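PDB 3T8J: purine nucleosidase, (IunH-1) from Sulfolobus solfataricus, which belongs to the nucleosidase family, whose alpha/beta fold is built round a mixed central sheet, here with a bound sodium ion. Local coordinates for residues E76-G80 and H220-Y224; I165-P169 and R269-L273; M206-S211 and Y305-F311; G63-L68 and L124-A128. Numbering follows the deposited sequence.

Interaction 1: residues E76-G80 and H220-Y224; sequences EKVHG and HYRQY
Residues 76-79 form one short helical turn, closed by a weak Gly80 N to Glu76 O bond, and Gly80 then leaves helical geometry with phi/psi 87/160. Against it packs 220-224, an interior part of helix 209-227 that is kinked at 220 and 221. The backbones come closest at His79 and Tyr221, with CA atoms 5.2 Å apart. At its positive phi Gly80 could hardly carry a CB, and its CA packs over the face of the His220 ring, 4.0 Å from the centroid and 6° off the normal. His220, with chi1 t, points toward the short helix and donates from NE2 to Lys77 O at 2.8 Å, nearly linear at 168°. Val78 (chi1 t) sits between two tyrosines, both chi1 t: CG2 lies over the Tyr224 ring, 3.9 Å from its centroid, and CG1 is 3.7 Å from Tyr221 CE1. Val78 O is met by Tyr221 CA at 3.6 Å in a CA-H...O contact. The His79 (chi1 m) and Tyr221 rings are nearly parallel (18°) but slid apart, centroids at 5.1 Å, while His79 ND1 bonds Glu12. A water joins Lys77 NZ (rotamer p,t,t,t; 3.0 Å) to Tyr224 OH (2.8 Å), and both groups also bond Asp280 of the second subunit. The arrangement is a helix-to-helix packing at a subunit boundary, with the His79 side chain about 8 Å from the bound sodium ion.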
loop_
_atom_site.group_PDB
_atom_site.type_symbol
_atom_site.label_atom_id
_atom_site.label_comp_id
_atom_site.label_asym_id
_atom_site.label_seq_id
_atom_site.Cartn_x
_atom_site.Cartn_y
_atom_site.Cartn_z
ATOM N N GLU A 76 -12.593 0.596 -26.120
ATOM C CA GLU A 76 -13.329 0.609 -27.386
ATOM C C GLU A 76 -14.823 0.319 -27.173
ATOM O O GLU A 76 -15.639 0.693 -28.018
ATOM C CB GLU A 76 -12.670 -0.317 -28.426
ATOM C CG GLU A 76 -11.316 0.257 -28.913
ATOM C CD GLU A 76 -10.360 -0.765 -29.514
ATOM O OE1 GLU A 76 -10.814 -1.839 -29.947
ATOM O OE2 GLU A 76 -9.136 -0.487 -29.562
ATOM N N LYS A 77 -15.201 -0.300 -26.049
ATOM C CA LYS A 77 -16.633 -0.458 -25.737
ATOM C C LYS A 77 -17.317 0.914 -25.568
ATOM O O LYS A 77 -18.510 1.081 -25.853
ATOM C CB LYS A 77 -16.854 -1.360 -24.511
ATOM C CG LYS A 77 -16.404 -0.774 -23.162
ATOM C CD LYS A 77 -16.594 -1.746 -22.021
ATOM C CE LYS A 77 -16.095 -1.213 -20.681
ATOM N NZ LYS A 77 -16.367 -2.227 -19.592
ATOM N N VAL A 78 -16.555 1.893 -25.056
ATOM C CA VAL A 78 -17.087 3.210 -24.786
ATOM C C VAL A 78 -17.138 4.069 -26.051
ATOM O O VAL A 78 -18.127 4.768 -26.284
ATOM C CB VAL A 78 -16.203 3.929 -23.705
ATOM C CG1 VAL A 78 -16.666 5.382 -23.488
ATOM C CG2 VAL A 78 -16.198 3.163 -22.359
ATOM N N HIS A 79 -16.080 4.026 -26.858
ATOM C CA HIS A 79 -15.889 4.969 -27.987
ATOM C C HIS A 79 -16.036 4.340 -29.373
ATOM O O HIS A 79 -15.967 5.052 -30.370
ATOM C CB HIS A 79 -14.496 5.630 -27.917
ATOM C CG HIS A 79 -14.229 6.348 -26.634
ATOM N ND1 HIS A 79 -14.703 7.620 -26.381
ATOM C CD2 HIS A 79 -13.554 5.969 -25.522
ATOM C CE1 HIS A 79 -14.332 7.991 -25.167
ATOM N NE2 HIS A 79 -13.642 7.003 -24.618
ATOM N N GLY A 80 -16.223 3.032 -29.441
ATOM C CA GLY A 80 -16.164 2.290 -30.712
ATOM C C GLY A 80 -14.749 1.848 -31.053
ATOM O O GLY A 80 -13.777 2.422 -30.564
ATOM N N HIS A 220 -22.292 6.297 -30.997
ATOM C CA HIS A 220 -21.923 5.131 -30.160
ATOM C C HIS A 220 -21.667 5.565 -28.719
ATOM O O HIS A 220 -22.164 4.940 -27.793
ATOM C CB HIS A 220 -20.688 4.398 -30.745
ATOM C CG HIS A 220 -20.223 3.224 -29.929
ATOM N ND1 HIS A 220 -20.304 1.921 -30.369
ATOM C CD2 HIS A 220 -19.647 3.167 -28.702
ATOM C CE1 HIS A 220 -19.831 1.107 -29.438
ATOM N NE2 HIS A 220 -19.418 1.845 -28.417
ATOM N N TYR A 221 -20.888 6.638 -28.552
ATOM C CA TYR A 221 -20.558 7.186 -27.236
ATOM C C TYR A 221 -21.796 7.624 -26.465
ATOM O O TYR A 221 -21.905 7.387 -25.257
ATOM C CB TYR A 221 -19.627 8.382 -27.425
ATOM C CG TYR A 221 -19.033 9.026 -26.186
ATOM C CD1 TYR A 221 -18.313 8.283 -25.275
ATOM C CD2 TYR A 221 -19.110 10.413 -25.991
ATOM C CE1 TYR A 221 -17.700 8.899 -24.169
ATOM C CE2 TYR A 221 -18.490 11.024 -24.898
ATOM C CZ TYR A 221 -17.803 10.256 -24.000
ATOM O OH TYR A 221 -17.180 10.845 -22.908
ATOM N N ARG A 222 -22.739 8.252 -27.159
ATOM C CA ARG A 222 -23.991 8.663 -26.532
ATOM C C ARG A 222 -24.815 7.466 -26.015
ATOM O O ARG A 222 -25.327 7.473 -24.876
ATOM C CB ARG A 222 -24.802 9.507 -27.509
ATOM C CG ARG A 222 -26.100 10.060 -26.948
ATOM C CD ARG A 222 -26.846 10.908 -27.984
ATOM N NE ARG A 222 -28.043 11.539 -27.402
ATOM C CZ ARG A 222 -28.038 12.668 -26.684
ATOM N NH1 ARG A 222 -26.912 13.334 -26.443
ATOM N NH2 ARG A 222 -29.173 13.138 -26.186
ATOM N N GLN A 223 -24.950 6.425 -26.838
ATOM C CA GLN A 223 -25.660 5.228 -26.403
ATOM C C GLN A 223 -25.013 4.621 -25.157
ATOM O O GLN A 223 -25.714 4.248 -24.208
ATOM C CB GLN A 223 -25.734 4.176 -27.538
ATOM C CG GLN A 223 -26.718 3.028 -27.308
ATOM C CD GLN A 223 -26.245 1.939 -26.324
ATOM O OE1 GLN A 223 -25.042 1.687 -26.155
ATOM N NE2 GLN A 223 -27.205 1.273 -25.697
ATOM N N TYR A 224 -23.679 4.538 -25.145
ATOM C CA TYR A 224 -22.987 3.905 -24.037
ATOM C C TYR A 224 -23.118 4.776 -22.795
ATOM O O TYR A 224 -23.390 4.287 -21.693
ATOM C CB TYR A 224 -21.506 3.699 -24.364
ATOM C CG TYR A 224 -20.753 3.026 -23.254
ATOM C CD1 TYR A 224 -20.585 1.657 -23.229
ATOM C CD2 TYR A 224 -20.191 3.777 -22.219
ATOM C CE1 TYR A 224 -19.918 1.025 -22.209
ATOM C CE2 TYR A 224 -19.524 3.157 -21.191
ATOM C CZ TYR A 224 -19.370 1.794 -21.190
ATOM O OH TYR A 224 -18.690 1.167 -20.175
HETATM O O HOH W 1 -19.286 -1.532 -19.522
#

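Interaction 2: residues I165-P169 and R269-L273; sequences IWVDP and RGMTL
Arg269 supplies the polar core of this buried contact, reaching extended (chi1 to chi3 all t) to the end of helix 163-167. Arg269 NE and NH2 donate to Trp166 O at 3.0 and 2.8 Å, Arg269 NH2 adds a weak bond to Val167 O at 3.2 Å, and NH2 also serves Asn71 O. The guanidinium lies flat on the Trp166 indole (chi1 t), planes at 12°, a cation-pi stack with Arg269 CZ 4.0 Å from the centroid of the six-membered ring. Gly270, at phi/psi 83/-2, brings its CA to 3.9 Å from Trp166 CA, where a CB would clash. Ile165 CG2 meets Gly270 O at 3.3 Å, and Thr272 OG1 bonds Ala150 N. Asp168 is the N-cap of helix 169-177, its OD1 accepting from Ala171 N and its OD2 from Leu68 N, with Thr125 OG1 also hydrogen-bonded to OD2. The whole is an arginine hydrogen-bonded to the last helical carbonyls and stacked on a tryptophan, beside strand 272-275, outermost in this chain's mixed sheet.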
loop_
_atom_site.group_PDB
_atom_site.type_symbol
_atom_site.label_atom_id
_atom_site.label_comp_id
_atom_site.label_asym_id
_atom_site.label_seq_id
_atom_site.Cartn_x
_atom_site.Cartn_y
_atom_site.Cartn_z
ATOM N N ILE A 165 -6.291 10.022 -15.528
ATOM C CA ILE A 165 -5.383 9.881 -14.383
ATOM C C ILE A 165 -5.121 8.406 -14.071
ATOM O O ILE A 165 -3.976 7.993 -13.825
ATOM C CB ILE A 165 -5.927 10.608 -13.134
ATOM C CG1 ILE A 165 -6.259 12.076 -13.447
ATOM C CG2 ILE A 165 -4.930 10.511 -11.918
ATOM C CD1 ILE A 165 -5.061 12.906 -13.929
ATOM N N TRP A 166 -6.179 7.578 -14.096
ATOM C CA TRP A 166 -6.052 6.149 -13.796
ATOM C C TRP A 166 -5.090 5.403 -14.778
ATOM O O TRP A 166 -4.349 4.509 -14.360
ATOM C CB TRP A 166 -7.456 5.491 -13.842
ATOM C CG TRP A 166 -7.445 4.020 -13.595
ATOM C CD1 TRP A 166 -7.554 3.362 -12.387
ATOM C CD2 TRP A 166 -7.333 2.992 -14.590
ATOM N NE1 TRP A 166 -7.484 1.998 -12.567
ATOM C CE2 TRP A 166 -7.338 1.749 -13.914
ATOM C CE3 TRP A 166 -7.197 3.003 -15.990
ATOM C CZ2 TRP A 166 -7.235 0.540 -14.589
ATOM C CZ3 TRP A 166 -7.098 1.796 -16.647
ATOM C CH2 TRP A 166 -7.110 0.584 -15.946
ATOM N N VAL A 167 -5.125 5.748 -16.058
ATOM C CA VAL A 167 -4.296 5.038 -17.075
ATOM C C VAL A 167 -2.822 5.093 -16.704
ATOM O O VAL A 167 -2.102 4.091 -16.745
ATOM C CB VAL A 167 -4.544 5.568 -18.487
ATOM C CG1 VAL A 167 -3.408 5.169 -19.458
ATOM C CG2 VAL A 167 -5.920 5.083 -19.031
ATOM N N ASP A 168 -2.391 6.288 -16.279
ATOM C CA ASP A 168 -0.991 6.505 -15.902
ATOM C C ASP A 168 -0.900 7.430 -14.699
ATOM O O ASP A 168 -0.633 8.618 -14.845
ATOM C CB ASP A 168 -0.125 6.967 -17.069
ATOM C CG ASP A 168 1.366 6.818 -16.780
ATOM O OD1 ASP A 168 1.731 6.596 -15.601
ATOM O OD2 ASP A 168 2.194 6.915 -17.723
ATOM N N PRO A 169 -1.118 6.858 -13.510
ATOM C CA PRO A 169 -1.140 7.735 -12.315
ATOM C C PRO A 169 0.244 8.145 -11.897
ATOM O O PRO A 169 0.405 9.153 -11.200
ATOM C CB PRO A 169 -1.831 6.868 -11.266
ATOM C CG PRO A 169 -1.512 5.475 -11.672
ATOM C CD PRO A 169 -1.461 5.459 -13.184
ATOM N N ARG A 269 -6.328 3.301 -6.927
ATOM C CA ARG A 269 -5.491 3.719 -8.041
ATOM C C ARG A 269 -6.161 4.815 -8.856
ATOM O O ARG A 269 -7.312 4.674 -9.278
ATOM C CB ARG A 269 -5.189 2.530 -8.968
ATOM C CG ARG A 269 -4.488 2.913 -10.269
ATOM C CD ARG A 269 -4.263 1.733 -11.224
ATOM N NE ARG A 269 -3.972 2.171 -12.580
ATOM C CZ ARG A 269 -3.598 1.373 -13.572
ATOM N NH1 ARG A 269 -3.398 0.092 -13.322
ATOM N NH2 ARG A 269 -3.385 1.863 -14.791
ATOM N N GLY A 270 -5.416 5.883 -9.131
ATOM C CA GLY A 270 -5.902 6.926 -10.015
ATOM C C GLY A 270 -6.790 7.982 -9.417
ATOM O O GLY A 270 -7.154 8.929 -10.120
ATOM N N MET A 271 -7.104 7.871 -8.127
ATOM C CA MET A 271 -7.889 8.910 -7.467
ATOM C C MET A 271 -7.133 10.225 -7.382
ATOM O O MET A 271 -5.900 10.258 -7.256
ATOM C CB MET A 271 -8.320 8.508 -6.052
ATOM C CG MET A 271 -9.366 7.389 -6.015
ATOM S SD MET A 271 -10.104 7.114 -4.406
ATOM C CE MET A 271 -11.179 8.485 -4.338
ATOM N N THR A 272 -7.891 11.293 -7.552
ATOM C CA THR A 272 -7.423 12.676 -7.258
ATOM C C THR A 272 -8.011 13.083 -5.901
ATOM O O THR A 272 -9.225 13.318 -5.767
ATOM C CB THR A 272 -7.872 13.651 -8.353
ATOM O OG1 THR A 272 -9.291 13.540 -8.536
ATOM C CG2 THR A 272 -7.164 13.373 -9.689
ATOM N N LEU A 273 -7.136 13.149 -4.890
ATOM C CA LEU A 273 -7.515 13.418 -3.490
ATOM C C LEU A 273 -7.254 14.903 -3.215
ATOM O O LEU A 273 -6.117 15.329 -3.294
ATOM C CB LEU A 273 -6.680 12.534 -2.571
ATOM C CG LEU A 273 -6.750 11.035 -2.971
ATOM C CD1 LEU A 273 -5.591 10.257 -2.383
ATOM C CD2 LEU A 273 -8.129 10.402 -2.691
#

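Interaction 3: residues M206-S211 and Y305-F311; sequences MKTRMS and YDLLNWF
A capping box opens helix 209-227, and the chain's own C-terminus docks onto it. After Lys207 turns with positive phi (57/40), N-cap Thr208 (chi1 p) accepts from Ser211 N at OG1 (2.9 Å), while Thr208 N donates to Ser211 OG (3.0 Å). Thr208 OG1 in turn donates to Leu308 O at 2.6 Å. The terminal carboxylate takes the first amides of the helix: Arg209 N to Phe311 OXT, 3.0 Å, and Met210 N to Phe311 O, 2.8 Å. CA atoms pair as Met210 with Leu308 (5.0 Å) and Arg209 with Phe311 (5.6 Å). Met210, folded m,m,m, sets CG over the Phe311 ring (chi1 p), 3.8 Å from the centroid; its SD, 4.5 Å from that centroid, makes an oblique Met-aromatic contact. Met210 CE reaches Leu308 CD2 at 4.0 Å, and Met206 CE reaches Tyr305 CD1 at 3.5 Å. Around this junction of helices 297-308 and 209-227, helix 12-23 packs on Met210 and Leu307, and helix 197-204 on Tyr305 and Leu308.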
loop_
_atom_site.group_PDB
_atom_site.type_symbol
_atom_site.label_atom_id
_atom_site.label_comp_id
_atom_site.label_asym_id
_atom_site.label_seq_id
_atom_site.Cartn_x
_atom_site.Cartn_y
_atom_site.Cartn_z
ATOM N N MET A 206 -29.360 20.160 -38.333
ATOM C CA MET A 206 -28.525 21.246 -38.874
ATOM C C MET A 206 -28.072 21.029 -40.323
ATOM O O MET A 206 -27.977 21.985 -41.098
ATOM C CB MET A 206 -27.293 21.461 -37.988
ATOM C CG MET A 206 -27.552 22.339 -36.783
ATOM S SD MET A 206 -26.138 22.385 -35.674
ATOM C CE MET A 206 -26.259 24.022 -34.947
ATOM N N LYS A 207 -27.755 19.783 -40.667
ATOM C CA LYS A 207 -27.398 19.390 -42.051
ATOM C C LYS A 207 -26.202 20.152 -42.681
ATOM O O LYS A 207 -26.211 20.504 -43.859
ATOM C CB LYS A 207 -28.647 19.424 -42.948
ATOM C CG LYS A 207 -29.782 18.478 -42.467
ATOM C CD LYS A 207 -29.451 16.996 -42.738
ATOM C CE LYS A 207 -29.672 16.106 -41.515
ATOM N NZ LYS A 207 -28.562 16.246 -40.509
ATOM N N THR A 208 -25.165 20.391 -41.882
ATOM C CA THR A 208 -23.853 20.824 -42.397
ATOM C C THR A 208 -22.923 19.611 -42.371
ATOM O O THR A 208 -23.249 18.598 -41.764
ATOM C CB THR A 208 -23.214 21.905 -41.512
ATOM O OG1 THR A 208 -22.995 21.369 -40.201
ATOM C CG2 THR A 208 -24.098 23.117 -41.390
ATOM N N ARG A 209 -21.758 19.705 -43.012
ATOM C CA ARG A 209 -20.819 18.593 -43.002
ATOM C C ARG A 209 -20.348 18.345 -41.564
ATOM O O ARG A 209 -20.234 17.194 -41.128
ATOM C CB ARG A 209 -19.631 18.867 -43.938
ATOM C CG ARG A 209 -20.010 18.969 -45.422
ATOM C CD ARG A 209 -18.848 19.520 -46.249
ATOM N NE ARG A 209 -19.084 19.462 -47.688
ATOM C CZ ARG A 209 -18.654 18.479 -48.474
ATOM N NH1 ARG A 209 -17.974 17.465 -47.951
ATOM N NH2 ARG A 209 -18.904 18.509 -49.777
ATOM N N MET A 210 -20.101 19.425 -40.832
ATOM C CA MET A 210 -19.641 19.303 -39.458
ATOM C C MET A 210 -20.707 18.707 -38.546
ATOM O O MET A 210 -20.377 17.874 -37.703
ATOM C CB MET A 210 -19.154 20.651 -38.895
ATOM C CG MET A 210 -17.688 20.954 -39.147
ATOM S SD MET A 210 -16.529 19.794 -38.363
ATOM C CE MET A 210 -17.041 19.812 -36.668
ATOM N N SER A 211 -21.969 19.125 -38.686
ATOM C CA SER A 211 -23.043 18.572 -37.840
ATOM C C SER A 211 -23.237 17.088 -38.155
ATOM O O SER A 211 -23.441 16.271 -37.248
ATOM C CB SER A 211 -24.357 19.354 -37.980
ATOM O OG SER A 211 -25.026 19.081 -39.196
ATOM N N TYR A 305 -22.375 25.033 -31.145
ATOM C CA TYR A 305 -23.188 25.344 -32.332
ATOM C C TYR A 305 -22.412 26.152 -33.387
ATOM O O TYR A 305 -22.564 25.933 -34.595
ATOM C CB TYR A 305 -24.478 26.075 -31.942
ATOM C CG TYR A 305 -25.445 25.257 -31.108
ATOM C CD1 TYR A 305 -25.839 23.982 -31.502
ATOM C CD2 TYR A 305 -26.001 25.780 -29.946
ATOM C CE1 TYR A 305 -26.742 23.232 -30.736
ATOM C CE2 TYR A 305 -26.904 25.049 -29.186
ATOM C CZ TYR A 305 -27.272 23.777 -29.591
ATOM O OH TYR A 305 -28.172 23.051 -28.843
ATOM N N ASP A 306 -21.599 27.089 -32.919
ATOM C CA ASP A 306 -20.737 27.877 -33.787
ATOM C C ASP A 306 -19.765 26.992 -34.584
ATOM O O ASP A 306 -19.594 27.169 -35.799
ATOM C CB ASP A 306 -19.971 28.897 -32.935
ATOM C CG ASP A 306 -18.972 29.706 -33.736
ATOM O OD1 ASP A 306 -19.394 30.595 -34.520
ATOM O OD2 ASP A 306 -17.754 29.458 -33.574
ATOM N N LEU A 307 -19.148 26.030 -33.895
ATOM C CA LEU A 307 -18.264 25.076 -34.547
ATOM C C LEU A 307 -18.999 24.256 -35.619
ATOM O O LEU A 307 -18.475 24.036 -36.707
ATOM C CB LEU A 307 -17.644 24.134 -33.496
ATOM C CG LEU A 307 -16.747 23.020 -34.009
ATOM C CD1 LEU A 307 -15.513 23.577 -34.717
ATOM C CD2 LEU A 307 -16.299 22.094 -32.878
ATOM N N LEU A 308 -20.219 23.820 -35.320
ATOM C CA LEU A 308 -20.932 22.904 -36.225
ATOM C C LEU A 308 -21.453 23.610 -37.486
ATOM O O LEU A 308 -21.794 22.963 -38.482
ATOM C CB LEU A 308 -22.059 22.184 -35.489
ATOM C CG LEU A 308 -21.633 21.331 -34.297
ATOM C CD1 LEU A 308 -22.844 20.535 -33.764
ATOM C CD2 LEU A 308 -20.488 20.384 -34.661
ATOM N N ASN A 309 -21.492 24.931 -37.435
ATOM C CA ASN A 309 -21.817 25.749 -38.594
ATOM C C ASN A 309 -20.612 26.132 -39.479
ATOM O O ASN A 309 -20.778 26.849 -40.451
ATOM C CB ASN A 309 -22.547 27.010 -38.126
ATOM C CG ASN A 309 -24.025 26.765 -37.875
ATOM O OD1 ASN A 309 -24.521 26.983 -36.770
ATOM N ND2 ASN A 309 -24.731 26.288 -38.896
ATOM N N TRP A 310 -19.417 25.647 -39.138
ATOM C CA TRP A 310 -18.181 25.961 -39.883
ATOM C C TRP A 310 -18.278 25.611 -41.378
ATOM O O TRP A 310 -18.003 26.438 -42.260
ATOM C CB TRP A 310 -17.026 25.199 -39.203
ATOM C CG TRP A 310 -15.618 25.538 -39.637
ATOM C CD1 TRP A 310 -15.223 26.518 -40.515
ATOM C CD2 TRP A 310 -14.413 24.913 -39.171
ATOM N NE1 TRP A 310 -13.854 26.517 -40.640
ATOM C CE2 TRP A 310 -13.331 25.548 -39.820
ATOM C CE3 TRP A 310 -14.145 23.869 -38.274
ATOM C CZ2 TRP A 310 -11.992 25.181 -39.589
ATOM C CZ3 TRP A 310 -12.817 23.503 -38.055
ATOM C CH2 TRP A 310 -11.758 24.162 -38.704
ATOM N N PHE A 311 -18.691 24.378 -41.648
ATOM C CA PHE A 311 -18.887 23.897 -43.007
ATOM C C PHE A 311 -19.709 22.616 -42.945
ATOM O O PHE A 311 -19.821 22.041 -41.854
ATOM C CB PHE A 311 -17.540 23.648 -43.700
ATOM C CG PHE A 311 -16.685 22.613 -43.033
ATOM C CD1 PHE A 311 -16.682 21.303 -43.478
ATOM C CD2 PHE A 311 -15.873 22.948 -41.953
ATOM C CE1 PHE A 311 -15.902 20.335 -42.855
ATOM C CE2 PHE A 311 -15.084 22.001 -41.332
ATOM C CZ PHE A 311 -15.097 20.688 -41.766
ATOM O OXT PHE A 311 -20.266 22.148 -43.950
#

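Interaction 4: residues G63-L68 and L124-A128; sequences GANKPL and LTNLA
Thr125, Leu68 and Asn126, with 78, 47 and 44 Å² buried, carry this contact between the loop after strand 60-62 and the first turn of helix 125-133, two parts of the alpha/beta fold that follow parallel strands of the central sheet. The loop curves past the helix start without regular structure, its CA atoms nearest at Gly63 to Asn126 (6.1 Å) and Pro67 to Thr125 (6.3 Å). Leu124 is the N-cap, and Ala128 N to Leu124 O (3.0 Å) closes the first turn. Thr125, chi1 m, points toward the loop; its CG2 lies 3.4 Å from Ala64 CB and 3.8 Å from Leu68 CD2 (Leu68 chi1 m, chi2 t). The hydroxyl OG1 is engaged elsewhere, with Asp168 and Glu35. Leu68 also packs on Ile174 of helix 169-177 and on Leu132 of the third subunit, which places the loop at a subunit boundary. Asn126, chi1 m, sends ND2 to Asp7 OD1 and Ile33 O and thereby ties its helix to the ends of strands 3-8 and 27-33. Gly63 needs to lack a side chain, because a CB there would fall 2.1 Å from Asn126 OD1; that same oxygen accepts from Ala64 N at 2.9 Å, nearly straight at 169°.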
loop_
_atom_site.group_PDB
_atom_site.type_symbol
_atom_site.label_atom_id
_atom_site.label_comp_id
_atom_site.label_asym_id
_atom_site.label_seq_id
_atom_site.Cartn_x
_atom_site.Cartn_y
_atom_site.Cartn_z
ATOM N N GLY A 63 3.747 9.367 -29.396
ATOM C CA GLY A 63 4.450 9.323 -28.111
ATOM C C GLY A 63 4.374 7.960 -27.451
ATOM O O GLY A 63 4.456 6.905 -28.113
ATOM N N ALA A 64 4.219 7.956 -26.135
ATOM C CA ALA A 64 4.117 6.716 -25.377
ATOM C C ALA A 64 2.954 5.839 -25.838
ATOM O O ALA A 64 1.850 6.345 -25.991
ATOM C CB ALA A 64 3.969 7.020 -23.882
ATOM N N ASN A 65 3.186 4.532 -25.980
ATOM C CA ASN A 65 2.098 3.594 -26.256
ATOM C C ASN A 65 1.748 2.697 -25.097
ATOM O O ASN A 65 0.966 1.744 -25.250
ATOM C CB ASN A 65 2.341 2.783 -27.544
ATOM C CG ASN A 65 3.380 1.719 -27.390
ATOM O OD1 ASN A 65 4.175 1.702 -26.456
ATOM N ND2 ASN A 65 3.384 0.778 -28.358
ATOM N N LYS A 66 2.259 3.032 -23.917
ATOM C CA LYS A 66 1.881 2.362 -22.689
ATOM C C LYS A 66 2.286 3.279 -21.509
ATOM O O LYS A 66 3.148 4.156 -21.672
ATOM C CB LYS A 66 2.519 1.011 -22.542
ATOM C CG LYS A 66 3.982 0.975 -22.475
ATOM C CD LYS A 66 4.474 -0.482 -22.510
ATOM C CE LYS A 66 5.997 -0.560 -22.472
ATOM N NZ LYS A 66 6.394 -1.873 -21.901
ATOM N N PRO A 67 1.657 3.064 -20.335
ATOM C CA PRO A 67 2.004 3.862 -19.142
ATOM C C PRO A 67 3.454 3.635 -18.725
ATOM O O PRO A 67 4.098 2.658 -19.097
ATOM C CB PRO A 67 1.020 3.359 -18.085
ATOM C CG PRO A 67 -0.105 2.744 -18.860
ATOM C CD PRO A 67 0.564 2.126 -20.035
ATOM N N LEU A 68 3.983 4.557 -17.921
ATOM C CA LEU A 68 5.343 4.388 -17.442
ATOM C C LEU A 68 5.592 3.049 -16.758
ATOM O O LEU A 68 6.610 2.407 -17.010
ATOM C CB LEU A 68 5.694 5.537 -16.493
ATOM C CG LEU A 68 5.599 6.965 -17.011
ATOM C CD1 LEU A 68 5.888 7.974 -15.865
ATOM C CD2 LEU A 68 6.539 7.224 -18.168
ATOM N N LEU A 124 -1.245 11.380 -19.028
ATOM C CA LEU A 124 -0.202 12.396 -18.953
ATOM C C LEU A 124 1.240 11.910 -19.250
ATOM O O LEU A 124 2.241 12.604 -19.015
ATOM C CB LEU A 124 -0.303 13.089 -17.586
ATOM C CG LEU A 124 -1.542 13.980 -17.390
ATOM C CD1 LEU A 124 -1.768 14.341 -15.894
ATOM C CD2 LEU A 124 -1.456 15.275 -18.171
ATOM N N THR A 125 1.345 10.722 -19.830
ATOM C CA THR A 125 2.632 10.070 -20.049
ATOM C C THR A 125 3.631 10.914 -20.861
ATOM O O THR A 125 4.807 10.948 -20.519
ATOM C CB THR A 125 2.420 8.658 -20.679
ATOM O OG1 THR A 125 1.349 8.003 -19.988
ATOM C CG2 THR A 125 3.703 7.847 -20.560
ATOM N N ASN A 126 3.195 11.543 -21.957
ATOM C CA ASN A 126 4.130 12.315 -22.791
ATOM C C ASN A 126 4.651 13.546 -22.068
ATOM O O ASN A 126 5.834 13.872 -22.182
ATOM C CB ASN A 126 3.498 12.749 -24.113
ATOM C CG ASN A 126 3.265 11.603 -25.053
ATOM O OD1 ASN A 126 4.005 10.640 -25.043
ATOM N ND2 ASN A 126 2.232 11.724 -25.897
ATOM N N LEU A 127 3.756 14.249 -21.356
ATOM C CA LEU A 127 4.204 15.460 -20.621
ATOM C C LEU A 127 5.151 15.065 -19.506
ATOM O O LEU A 127 6.131 15.792 -19.233
ATOM C CB LEU A 127 3.014 16.281 -20.119
ATOM C CG LEU A 127 3.337 17.598 -19.401
ATOM C CD1 LEU A 127 4.044 18.544 -20.349
ATOM C CD2 LEU A 127 2.044 18.237 -18.883
ATOM N N ALA A 128 4.876 13.973 -18.795
ATOM C CA ALA A 128 5.777 13.487 -17.763
ATOM C C ALA A 128 7.146 13.139 -18.325
ATOM O O ALA A 128 8.159 13.522 -17.739
ATOM C CB ALA A 128 5.175 12.273 -17.016
#

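Interactions 2 and 4 adjoin, their centres 14 Å apart: Asp168 OD2 lies 2.7 Å from Thr125 OG1 and 3.0 Å from Leu68 N, both probable hydrogen bonds. Interaction 3, which shares helix 209-227 with interaction 1 at 22 Å between centres, lies across the chain's centre from interactions 2 and 4, with centres 35 and 33 Å away. Along the chain, interaction 4 closes before interactions 2 and 3 open, interactions 2 and 3 cross each other, and interaction 1 crosses all three, joining early and late parts of the chain. Interactions 1 and 2 both touch the second subunit, and interaction 4 the third, so three of the four contacts also border the tetramer's interfaces.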